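Local atomic coordinates of ADP-ribosylating toxin CARDS (Mycoplasma pneumoniae, PDB entry 4TLV), a protein that transfers the ADP-ribosyl group of NAD(+) to multiple target proteins in vitro and, as the main virulence factor of its bacterium, disrupts airway epithelium and makes host cells vacuolate. Residues A[362-367]-A[376-381]; A[389-394]-A[404-409]; A[493-498]-A[510-515]. All coordinates share one frame; numbering follows the deposited sequence.

Interaction 1 of 3, residues A[362-367]-A[376-381]; sequences QKWKMT and FRVSSE
The indole of W364 slants against the facing strand, its CE3 lying 3.8 Å from CG1 of V378 while CZ3 comes up to CB of S380. This is an antiparallel beta hairpin of the beta-trefoil D2 domain, with strand 364-367 running against 376-380 at 162° between their directions. K365 pairs with S379 and T367 with R377 in hydrogen-bonded pairs, each closed by two backbone N-H···O bonds; M366–V378 lies between them and W364–S380 beside them, both non-hydrogen-bonded. W364, M366, V378 and S380 share a buried face, where M366 and V378 run alongside each other, and the strands 335-340, 323-325 and 415-421 add A339, I323 and I420 to the packing.

The other face is polar. The glutamate E381 lies across the chain of K365, and OE2 of E381 sits against the aliphatic part of the lysine, 3.1 Å from its CG. The chain of E381 is bent at chi2 (-72°), which turns CD back toward the lysine; the same OE2 is hydrogen-bonded to Q321. NZ of K365 stays 4.5 Å from OE1 of E381, too far for a salt bridge, and instead donates to a water that in turn donates to O of S380. R377 goes to a salt bridge with E417. Further along this face one water stitches both strands together: it donates to O of R377 and to OG of S379, and is hydrogen-bonded, 3.0 Å, to OG1 of T367; OG of S379 also bonds O of N388, and OG1 of T367 bonds OE1 of Q369.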
loop_
_atom_site.group_PDB
_atom_site.type_symbol
_atom_site.label_atom_id
_atom_site.label_comp_id
_atom_site.label_asym_id
_atom_site.label_seq_id
_atom_site.Cartn_x
_atom_site.Cartn_y
_atom_site.Cartn_z
ATOM N N GLN A 362 -6.511 -2.216 -8.251
ATOM C CA GLN A 362 -6.413 -3.521 -7.583
ATOM C C GLN A 362 -6.930 -3.495 -6.143
ATOM O O GLN A 362 -6.773 -4.473 -5.410
ATOM C CB GLN A 362 -4.966 -4.048 -7.581
ATOM C CG GLN A 362 -4.319 -4.204 -8.964
ATOM C CD GLN A 362 -2.847 -4.597 -8.876
ATOM O OE1 GLN A 362 -2.311 -4.833 -7.794
ATOM N NE2 GLN A 362 -2.188 -4.676 -10.022
ATOM N N LYS A 363 -7.535 -2.390 -5.722
ATOM C CA LYS A 363 -8.015 -2.294 -4.348
ATOM C C LYS A 363 -9.520 -2.561 -4.233
ATOM O O LYS A 363 -10.319 -2.037 -5.018
ATOM C CB LYS A 363 -7.628 -0.949 -3.730
ATOM C CG LYS A 363 -6.090 -0.729 -3.690
ATOM C CD LYS A 363 -5.750 0.494 -2.834
ATOM C CE LYS A 363 -4.249 0.806 -2.839
ATOM N NZ LYS A 363 -3.390 -0.398 -2.479
ATOM N N TRP A 364 -9.883 -3.372 -3.240
ATOM C CA TRP A 364 -11.252 -3.868 -3.061
ATOM C C TRP A 364 -11.680 -3.717 -1.612
ATOM O O TRP A 364 -10.847 -3.798 -0.712
ATOM C CB TRP A 364 -11.318 -5.352 -3.423
ATOM C CG TRP A 364 -10.875 -5.631 -4.837
ATOM C CD1 TRP A 364 -9.614 -5.985 -5.259
ATOM C CD2 TRP A 364 -11.687 -5.557 -6.013
ATOM N NE1 TRP A 364 -9.604 -6.134 -6.622
ATOM C CE2 TRP A 364 -10.866 -5.888 -7.111
ATOM C CE3 TRP A 364 -13.042 -5.257 -6.243
ATOM C CZ2 TRP A 364 -11.348 -5.916 -8.432
ATOM C CZ3 TRP A 364 -13.527 -5.300 -7.563
ATOM C CH2 TRP A 364 -12.682 -5.630 -8.632
ATOM N N LYS A 365 -12.971 -3.495 -1.391
ATOM C CA LYS A 365 -13.534 -3.455 -0.039
ATOM C C LYS A 365 -14.513 -4.602 0.048
ATOM O O LYS A 365 -15.135 -4.953 -0.955
ATOM C CB LYS A 365 -14.318 -2.155 0.198
ATOM C CG LYS A 365 -13.496 -0.898 0.429
ATOM C CD LYS A 365 -14.417 0.344 0.346
ATOM C CE LYS A 365 -15.182 0.325 -0.980
ATOM N NZ LYS A 365 -16.046 1.516 -1.230
ATOM N N MET A 366 -14.656 -5.189 1.235
ATOM C CA MET A 366 -15.633 -6.252 1.442
ATOM C C MET A 366 -16.505 -5.911 2.638
ATOM O O MET A 366 -16.029 -5.857 3.770
ATOM C CB MET A 366 -14.941 -7.583 1.655
ATOM C CG MET A 366 -14.025 -7.949 0.486
ATOM S SD MET A 366 -13.583 -9.666 0.535
ATOM C CE MET A 366 -12.334 -9.707 -0.752
ATOM N N THR A 367 -17.783 -5.681 2.389
ATOM C CA THR A 367 -18.638 -5.125 3.437
ATOM C C THR A 367 -19.835 -6.037 3.719
ATOM O O THR A 367 -20.561 -6.416 2.800
ATOM C CB THR A 367 -19.122 -3.715 3.046
ATOM O OG1 THR A 367 -19.943 -3.806 1.883
ATOM C CG2 THR A 367 -17.947 -2.833 2.700
ATOM N N PHE A 376 -21.207 -10.762 1.785
ATOM C CA PHE A 376 -20.320 -9.615 1.641
ATOM C C PHE A 376 -20.328 -9.038 0.231
ATOM O O PHE A 376 -20.092 -9.745 -0.741
ATOM C CB PHE A 376 -18.894 -10.028 2.038
ATOM C CG PHE A 376 -18.746 -10.365 3.496
ATOM C CD1 PHE A 376 -19.188 -11.580 3.990
ATOM C CD2 PHE A 376 -18.144 -9.470 4.369
ATOM C CE1 PHE A 376 -19.052 -11.893 5.347
ATOM C CE2 PHE A 376 -18.010 -9.776 5.714
ATOM C CZ PHE A 376 -18.465 -10.983 6.202
ATOM N N ARG A 377 -20.589 -7.740 0.145
ATOM C CA ARG A 377 -20.484 -7.011 -1.103
ATOM C C ARG A 377 -19.022 -6.672 -1.336
ATOM O O ARG A 377 -18.314 -6.260 -0.422
ATOM C CB ARG A 377 -21.325 -5.742 -1.041
ATOM C CG ARG A 377 -21.033 -4.705 -2.156
ATOM C CD ARG A 377 -22.072 -3.568 -2.083
ATOM N NE ARG A 377 -23.409 -4.049 -2.444
ATOM C CZ ARG A 377 -24.555 -3.580 -1.945
ATOM N NH1 ARG A 377 -24.562 -2.612 -1.033
ATOM N NH2 ARG A 377 -25.701 -4.085 -2.364
ATOM N N VAL A 378 -18.566 -6.866 -2.560
ATOM C CA VAL A 378 -17.167 -6.601 -2.896
ATOM C C VAL A 378 -17.140 -5.403 -3.830
ATOM O O VAL A 378 -17.711 -5.461 -4.921
ATOM C CB VAL A 378 -16.543 -7.831 -3.570
ATOM C CG1 VAL A 378 -15.091 -7.549 -4.016
ATOM C CG2 VAL A 378 -16.584 -9.017 -2.604
ATOM N N SER A 379 -16.497 -4.319 -3.399
ATOM C CA SER A 379 -16.546 -3.057 -4.135
ATOM C C SER A 379 -15.160 -2.639 -4.592
ATOM O O SER A 379 -14.175 -2.866 -3.893
ATOM C CB SER A 379 -17.143 -1.949 -3.250
ATOM O OG SER A 379 -18.450 -2.291 -2.832
ATOM N N SER A 380 -15.086 -2.006 -5.752
ATOM C CA SER A 380 -13.804 -1.484 -6.241
ATOM C C SER A 380 -13.509 -0.053 -5.769
ATOM O O SER A 380 -14.373 0.830 -5.869
ATOM C CB SER A 380 -13.777 -1.514 -7.763
ATOM O OG SER A 380 -12.601 -0.890 -8.243
ATOM N N GLU A 381 -12.292 0.189 -5.273
ATOM C CA GLU A 381 -11.884 1.542 -4.903
ATOM C C GLU A 381 -11.775 2.444 -6.130
ATOM O O GLU A 381 -11.741 3.660 -6.003
ATOM C CB GLU A 381 -10.550 1.559 -4.136
ATOM C CG GLU A 381 -10.594 0.891 -2.769
ATOM C CD GLU A 381 -11.365 1.701 -1.728
ATOM O OE1 GLU A 381 -11.865 2.810 -2.045
ATOM O OE2 GLU A 381 -11.458 1.225 -0.581
HETATM O O HOH W 1 -10.510 -2.326 -7.735
HETATM O O HOH W 2 -15.515 2.274 -4.005
HETATM O O HOH W 3 -17.948 -3.391 -0.315
#

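Interaction 2 of 3, residues A[389-394]-A[404-409]; sequences GLFWNT and YVCPLK
With CG of F391 anti to its carbonyl carbon (chi1 -75°) and SG of C406 likewise anti to its own (chi1 -53°), ring and sulfur come together on one face of a beta hairpin in the beta-trefoil D2 domain. SG lies 4.3 Å from the centroid of the F391 ring, an oblique sulfur-aromatic contact, while CB of C406 packs more tightly, 3.5 Å from CD1 of F391. Beyond it, CD2 of L408 approaches CZ of F391 and also lies 3.8 Å from the backbone N of G389. G389 presents only backbone here.

The strands 389-393 and 404-407 are antiparallel but strongly twisted, at 116° to each other. G389 with C406 and F391 with Y404 form hydrogen-bonded pairs, two N-H···O bonds apiece.

On the reverse face L390 and V405 form the non-hydrogen-bonded pair, their side chains meeting through CD2 and CG2; V378 and S380 of strand 375-380 pack against this side. W392 points away from 404-409; its ring meets H401, earlier on the same partner strand, and F288 edge-to-face, and its NE1 bonds E416. At the far end the ring of Y404 presents its edge to the other strand, CE2 lying 4.2 Å from N of N393.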
loop_
_atom_site.group_PDB
_atom_site.type_symbol
_atom_site.label_atom_id
_atom_site.label_comp_id
_atom_site.label_asym_id
_atom_site.label_seq_id
_atom_site.Cartn_x
_atom_site.Cartn_y
_atom_site.Cartn_z
ATOM N N GLY A 389 -20.489 -2.921 -6.851
ATOM C CA GLY A 389 -20.304 -4.318 -6.487
ATOM C C GLY A 389 -19.908 -5.187 -7.664
ATOM O O GLY A 389 -19.809 -4.720 -8.808
ATOM N N LEU A 390 -19.692 -6.466 -7.392
ATOM C CA LEU A 390 -19.362 -7.421 -8.439
ATOM C C LEU A 390 -20.645 -7.909 -9.109
ATOM O O LEU A 390 -21.672 -8.064 -8.446
ATOM C CB LEU A 390 -18.609 -8.618 -7.856
ATOM C CG LEU A 390 -17.203 -8.385 -7.292
ATOM C CD1 LEU A 390 -16.685 -9.701 -6.671
ATOM C CD2 LEU A 390 -16.258 -7.886 -8.390
ATOM N N PHE A 391 -20.571 -8.163 -10.412
ATOM C CA PHE A 391 -21.736 -8.597 -11.192
ATOM C C PHE A 391 -21.359 -9.689 -12.197
ATOM O O PHE A 391 -20.211 -9.780 -12.629
ATOM C CB PHE A 391 -22.338 -7.409 -11.959
ATOM C CG PHE A 391 -23.121 -6.458 -11.109
ATOM C CD1 PHE A 391 -22.475 -5.490 -10.341
ATOM C CD2 PHE A 391 -24.513 -6.509 -11.089
ATOM C CE1 PHE A 391 -23.201 -4.609 -9.552
ATOM C CE2 PHE A 391 -25.252 -5.626 -10.297
ATOM C CZ PHE A 391 -24.600 -4.672 -9.531
ATOM N N TRP A 392 -22.330 -10.522 -12.565
ATOM C CA TRP A 392 -22.180 -11.387 -13.734
ATOM C C TRP A 392 -23.399 -11.209 -14.636
ATOM O O TRP A 392 -24.431 -10.700 -14.203
ATOM C CB TRP A 392 -22.010 -12.858 -13.353
ATOM C CG TRP A 392 -23.281 -13.545 -12.917
ATOM C CD1 TRP A 392 -24.059 -13.225 -11.848
ATOM C CD2 TRP A 392 -23.908 -14.675 -13.545
ATOM N NE1 TRP A 392 -25.129 -14.084 -11.764
ATOM C CE2 TRP A 392 -25.064 -14.979 -12.800
ATOM C CE3 TRP A 392 -23.606 -15.450 -14.669
ATOM C CZ2 TRP A 392 -25.918 -16.032 -13.134
ATOM C CZ3 TRP A 392 -24.454 -16.504 -14.998
ATOM C CH2 TRP A 392 -25.597 -16.780 -14.233
ATOM N N ASN A 393 -23.254 -11.617 -15.889
ATOM C CA ASN A 393 -24.349 -11.570 -16.844
ATOM C C ASN A 393 -25.151 -12.861 -16.777
ATOM O O ASN A 393 -24.686 -13.914 -17.218
ATOM C CB ASN A 393 -23.802 -11.356 -18.254
ATOM C CG ASN A 393 -24.902 -11.167 -19.276
ATOM O OD1 ASN A 393 -25.948 -11.821 -19.210
ATOM N ND2 ASN A 393 -24.676 -10.269 -20.228
ATOM N N THR A 394 -26.350 -12.772 -16.204
ATOM C CA THR A 394 -27.194 -13.943 -15.957
ATOM C C THR A 394 -27.553 -14.697 -17.231
ATOM O O THR A 394 -27.896 -15.880 -17.188
ATOM C CB THR A 394 -28.497 -13.553 -15.245
ATOM O OG1 THR A 394 -29.182 -12.562 -16.024
ATOM C CG2 THR A 394 -28.203 -12.996 -13.853
ATOM N N TYR A 404 -17.650 -8.733 -13.651
ATOM C CA TYR A 404 -17.676 -7.284 -13.866
ATOM C C TYR A 404 -17.815 -6.512 -12.563
ATOM O O TYR A 404 -18.158 -7.074 -11.530
ATOM C CB TYR A 404 -18.837 -6.891 -14.784
ATOM C CG TYR A 404 -18.913 -7.698 -16.064
ATOM C CD1 TYR A 404 -18.048 -7.445 -17.125
ATOM C CD2 TYR A 404 -19.850 -8.714 -16.209
ATOM C CE1 TYR A 404 -18.116 -8.188 -18.298
ATOM C CE2 TYR A 404 -19.929 -9.463 -17.377
ATOM C CZ TYR A 404 -19.064 -9.191 -18.416
ATOM O OH TYR A 404 -19.141 -9.938 -19.567
ATOM N N VAL A 405 -17.543 -5.212 -12.625
ATOM C CA VAL A 405 -17.841 -4.307 -11.534
ATOM C C VAL A 405 -18.774 -3.237 -12.092
ATOM O O VAL A 405 -18.475 -2.641 -13.131
ATOM C CB VAL A 405 -16.580 -3.606 -11.019
ATOM C CG1 VAL A 405 -16.933 -2.678 -9.861
ATOM C CG2 VAL A 405 -15.519 -4.630 -10.627
ATOM N N CYS A 406 -19.885 -2.997 -11.399
ATOM C CA CYS A 406 -20.866 -1.988 -11.800
ATOM C C CYS A 406 -21.324 -1.171 -10.611
ATOM O O CYS A 406 -21.413 -1.687 -9.501
ATOM C CB CYS A 406 -22.124 -2.643 -12.384
ATOM S SG CYS A 406 -21.860 -3.811 -13.709
ATOM N N PRO A 407 -21.658 0.106 -10.850
ATOM C CA PRO A 407 -22.421 0.870 -9.856
ATOM C C PRO A 407 -23.685 0.090 -9.490
ATOM O O PRO A 407 -24.237 -0.616 -10.340
ATOM C CB PRO A 407 -22.789 2.155 -10.604
ATOM C CG PRO A 407 -21.767 2.277 -11.696
ATOM C CD PRO A 407 -21.412 0.866 -12.089
ATOM N N LEU A 408 -24.131 0.194 -8.246
ATOM C CA LEU A 408 -25.337 -0.512 -7.827
ATOM C C LEU A 408 -26.563 0.090 -8.506
ATOM O O LEU A 408 -27.543 -0.598 -8.758
ATOM C CB LEU A 408 -25.505 -0.443 -6.312
ATOM C CG LEU A 408 -24.367 -1.076 -5.514
ATOM C CD1 LEU A 408 -24.606 -0.922 -4.017
ATOM C CD2 LEU A 408 -24.187 -2.526 -5.903
ATOM N N LYS A 409 -26.489 1.377 -8.812
ATOM C CA LYS A 409 -27.623 2.076 -9.410
ATOM C C LYS A 409 -27.742 1.802 -10.910
ATOM O O LYS A 409 -26.776 1.946 -11.660
ATOM C CB LYS A 409 -27.526 3.578 -9.145
ATOM C CG LYS A 409 -28.879 4.285 -9.143
ATOM C CD LYS A 409 -28.757 5.741 -8.722
ATOM C CE LYS A 409 -27.883 6.519 -9.693
ATOM N NZ LYS A 409 -27.861 7.976 -9.391
#

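Interaction 3 of 3, residues A[493-498]-A[510-515]; sequences FLHNKL and EWLKHD
E510, the first residue of 510-515, grips H495 twice over in a hairpin of the beta-trefoil D3 domain: the two residues exchange backbone N-H···O bonds, and their side chains run in parallel. ND1 of H495 donates to OE2 of E510 over 2.9 Å, on the anti lone pair of that oxygen. The oxygen lies close to the imidazole plane, and carboxylate and ring are nearly coplanar, 25° apart. CG of E510 stands between its own N and carbonyl carbon (chi1 58°), and the chain runs extended from there. K497 lies across this carboxylate, CG of K497 3.3 Å from OE2 of E510.

W511 forms the non-hydrogen-bonded pair with L494 on the buried face. CD1 of L494 makes a CH-pi contact over the indole, 4.1 Å from the centroid of the six-membered ring, and I482 of the neighbouring strand packs on both residues. L512 returns to the face of H495, its CD1 3.7 Å from ND1 of H495, and its backbone forms the second hydrogen-bonded pair, with F493.

Past the strand, H514 turns its ring edge toward the face of F493, with centroids 5.9 Å apart, and the backbone O of H514 comes 3.2 Å from CE1 of F493. NE2 of H514 bonds E518, while F524 stacks on its ring and meets that of H495. With ND1 of H495 held as donor and K497 NZ 4.1 Å from OE1 of E510, the carboxylate is probably ionised and may favour a protonated imidazole.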
loop_
_atom_site.group_PDB
_atom_site.type_symbol
_atom_site.label_atom_id
_atom_site.label_comp_id
_atom_site.label_asym_id
_atom_site.label_seq_id
_atom_site.Cartn_x
_atom_site.Cartn_y
_atom_site.Cartn_z
ATOM N N PHE A 493 15.515 -7.314 -14.947
ATOM C CA PHE A 493 15.934 -6.386 -13.888
ATOM C C PHE A 493 17.007 -5.395 -14.347
ATOM O O PHE A 493 17.933 -5.752 -15.092
ATOM C CB PHE A 493 16.464 -7.184 -12.701
ATOM C CG PHE A 493 15.416 -8.044 -12.038
ATOM C CD1 PHE A 493 15.061 -9.276 -12.578
ATOM C CD2 PHE A 493 14.768 -7.603 -10.898
ATOM C CE1 PHE A 493 14.083 -10.065 -11.965
ATOM C CE2 PHE A 493 13.788 -8.375 -10.283
ATOM C CZ PHE A 493 13.448 -9.613 -10.815
ATOM N N LEU A 494 16.887 -4.161 -13.879
ATOM C CA LEU A 494 17.776 -3.077 -14.288
ATOM C C LEU A 494 19.119 -3.270 -13.616
ATOM O O LEU A 494 19.202 -3.372 -12.388
ATOM C CB LEU A 494 17.164 -1.717 -13.906
ATOM C CG LEU A 494 17.972 -0.470 -14.306
ATOM C CD1 LEU A 494 18.127 -0.418 -15.824
ATOM C CD2 LEU A 494 17.311 0.784 -13.796
ATOM N N HIS A 495 20.178 -3.356 -14.421
ATOM C CA HIS A 495 21.500 -3.690 -13.908
ATOM C C HIS A 495 22.556 -2.630 -14.250
ATOM O O HIS A 495 22.718 -2.248 -15.414
ATOM C CB HIS A 495 21.946 -5.059 -14.452
ATOM C CG HIS A 495 23.276 -5.513 -13.938
ATOM N ND1 HIS A 495 24.347 -5.761 -14.767
ATOM C CD2 HIS A 495 23.712 -5.761 -12.679
ATOM C CE1 HIS A 495 25.385 -6.147 -14.046
ATOM N NE2 HIS A 495 25.027 -6.155 -12.774
ATOM N N ASN A 496 23.290 -2.178 -13.236
ATOM C CA ASN A 496 24.363 -1.211 -13.441
ATOM C C ASN A 496 25.629 -1.952 -13.854
ATOM O O ASN A 496 25.898 -3.012 -13.326
ATOM C CB ASN A 496 24.630 -0.439 -12.150
ATOM C CG ASN A 496 25.941 0.341 -12.192
ATOM O OD1 ASN A 496 25.948 1.415 -12.947
ATOM N ND2 ASN A 496 26.931 -0.027 -11.552
ATOM N N LYS A 497 26.396 -1.406 -14.796
ATOM C CA LYS A 497 27.666 -2.042 -15.201
ATOM C C LYS A 497 28.869 -1.177 -14.822
ATOM O O LYS A 497 29.994 -1.670 -14.694
ATOM C CB LYS A 497 27.685 -2.297 -16.707
ATOM C CG LYS A 497 26.620 -3.268 -17.182
ATOM C CD LYS A 497 26.474 -3.240 -18.700
ATOM C CE LYS A 497 27.725 -3.747 -19.391
ATOM N NZ LYS A 497 27.439 -4.128 -20.812
ATOM N N LEU A 498 28.614 0.115 -14.650
ATOM C CA LEU A 498 29.661 1.093 -14.348
ATOM C C LEU A 498 30.308 0.904 -12.982
ATOM O O LEU A 498 29.624 0.729 -11.968
ATOM C CB LEU A 498 29.095 2.514 -14.437
ATOM C CG LEU A 498 30.038 3.672 -14.081
ATOM C CD1 LEU A 498 31.120 3.817 -15.159
ATOM C CD2 LEU A 498 29.263 4.974 -13.930
ATOM N N GLU A 510 21.697 -2.364 -18.440
ATOM C CA GLU A 510 21.098 -3.455 -19.196
ATOM C C GLU A 510 19.978 -4.076 -18.383
ATOM O O GLU A 510 19.897 -3.862 -17.173
ATOM C CB GLU A 510 22.148 -4.519 -19.503
ATOM C CG GLU A 510 22.804 -5.079 -18.242
ATOM C CD GLU A 510 24.055 -5.908 -18.519
ATOM O OE1 GLU A 510 24.223 -6.377 -19.663
ATOM O OE2 GLU A 510 24.864 -6.093 -17.579
ATOM N N TRP A 511 19.131 -4.853 -19.050
ATOM C CA TRP A 511 18.004 -5.516 -18.395
ATOM C C TRP A 511 18.191 -7.020 -18.453
ATOM O O TRP A 511 18.227 -7.591 -19.543
ATOM C CB TRP A 511 16.718 -5.155 -19.117
ATOM C CG TRP A 511 16.323 -3.711 -19.038
ATOM C CD1 TRP A 511 16.638 -2.709 -19.921
ATOM C CD2 TRP A 511 15.494 -3.117 -18.036
ATOM N NE1 TRP A 511 16.070 -1.524 -19.512
ATOM C CE2 TRP A 511 15.362 -1.750 -18.361
ATOM C CE3 TRP A 511 14.862 -3.609 -16.891
ATOM C CZ2 TRP A 511 14.601 -0.875 -17.588
ATOM C CZ3 TRP A 511 14.113 -2.728 -16.115
ATOM C CH2 TRP A 511 13.990 -1.386 -16.470
ATOM N N LEU A 512 18.305 -7.665 -17.295
ATOM C CA LEU A 512 18.681 -9.079 -17.230
ATOM C C LEU A 512 17.705 -9.896 -16.405
ATOM O O LEU A 512 17.248 -9.441 -15.362
ATOM C CB LEU A 512 20.047 -9.223 -16.565
ATOM C CG LEU A 512 21.209 -8.436 -17.171
ATOM C CD1 LEU A 512 22.407 -8.495 -16.249
ATOM C CD2 LEU A 512 21.555 -8.969 -18.560
ATOM N N LYS A 513 17.432 -11.128 -16.825
ATOM C CA LYS A 513 16.682 -12.040 -15.957
ATOM C C LYS A 513 17.495 -12.296 -14.708
ATOM O O LYS A 513 18.723 -12.332 -14.754
ATOM C CB LYS A 513 16.352 -13.351 -16.674
ATOM C CG LYS A 513 15.392 -13.164 -17.824
ATOM C CD LYS A 513 14.896 -14.498 -18.351
ATOM C CE LYS A 513 13.906 -14.293 -19.488
ATOM N NZ LYS A 513 13.341 -15.581 -19.957
ATOM N N HIS A 514 16.822 -12.456 -13.573
ATOM C CA HIS A 514 17.525 -12.483 -12.310
ATOM C C HIS A 514 16.572 -12.999 -11.232
ATOM O O HIS A 514 15.366 -12.931 -11.413
ATOM C CB HIS A 514 18.000 -11.063 -11.991
ATOM C CG HIS A 514 18.943 -10.977 -10.829
ATOM N ND1 HIS A 514 20.256 -11.388 -10.904
ATOM C CD2 HIS A 514 18.769 -10.497 -9.575
ATOM C CE1 HIS A 514 20.844 -11.190 -9.737
ATOM N NE2 HIS A 514 19.965 -10.643 -8.916
ATOM N N ASP A 515 17.117 -13.533 -10.142
ATOM C CA ASP A 515 16.318 -14.016 -9.011
ATOM C C ASP A 515 15.648 -12.834 -8.253
ATOM O O ASP A 515 16.320 -11.990 -7.666
ATOM C CB ASP A 515 17.213 -14.826 -8.072
ATOM C CG ASP A 515 16.455 -15.445 -6.904
ATOM O OD1 ASP A 515 15.254 -15.136 -6.699
ATOM O OD2 ASP A 515 17.083 -16.240 -6.173
#

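How the interactions relate
From the N terminus, interaction 1 comes first and closes a loop of eight residues between 367 and 376. The chain then passes from strand 375-380 into strand 388-393, and interaction 2 closes nine residues between 394 and 404. The two loops follow in series without nesting or crossing, but they touch inside one D2 sheet: CH2 of W364 lies 3.6 Å from CG2 of V405, and CB of V378 equally close to CD1 of L390. Interaction 3, closing eleven residues between 498 and 510, belongs to the D3 trefoil. Its centre is about 37 Å from that of interaction 1 and about 43 Å from that of interaction 2, with no contact to either.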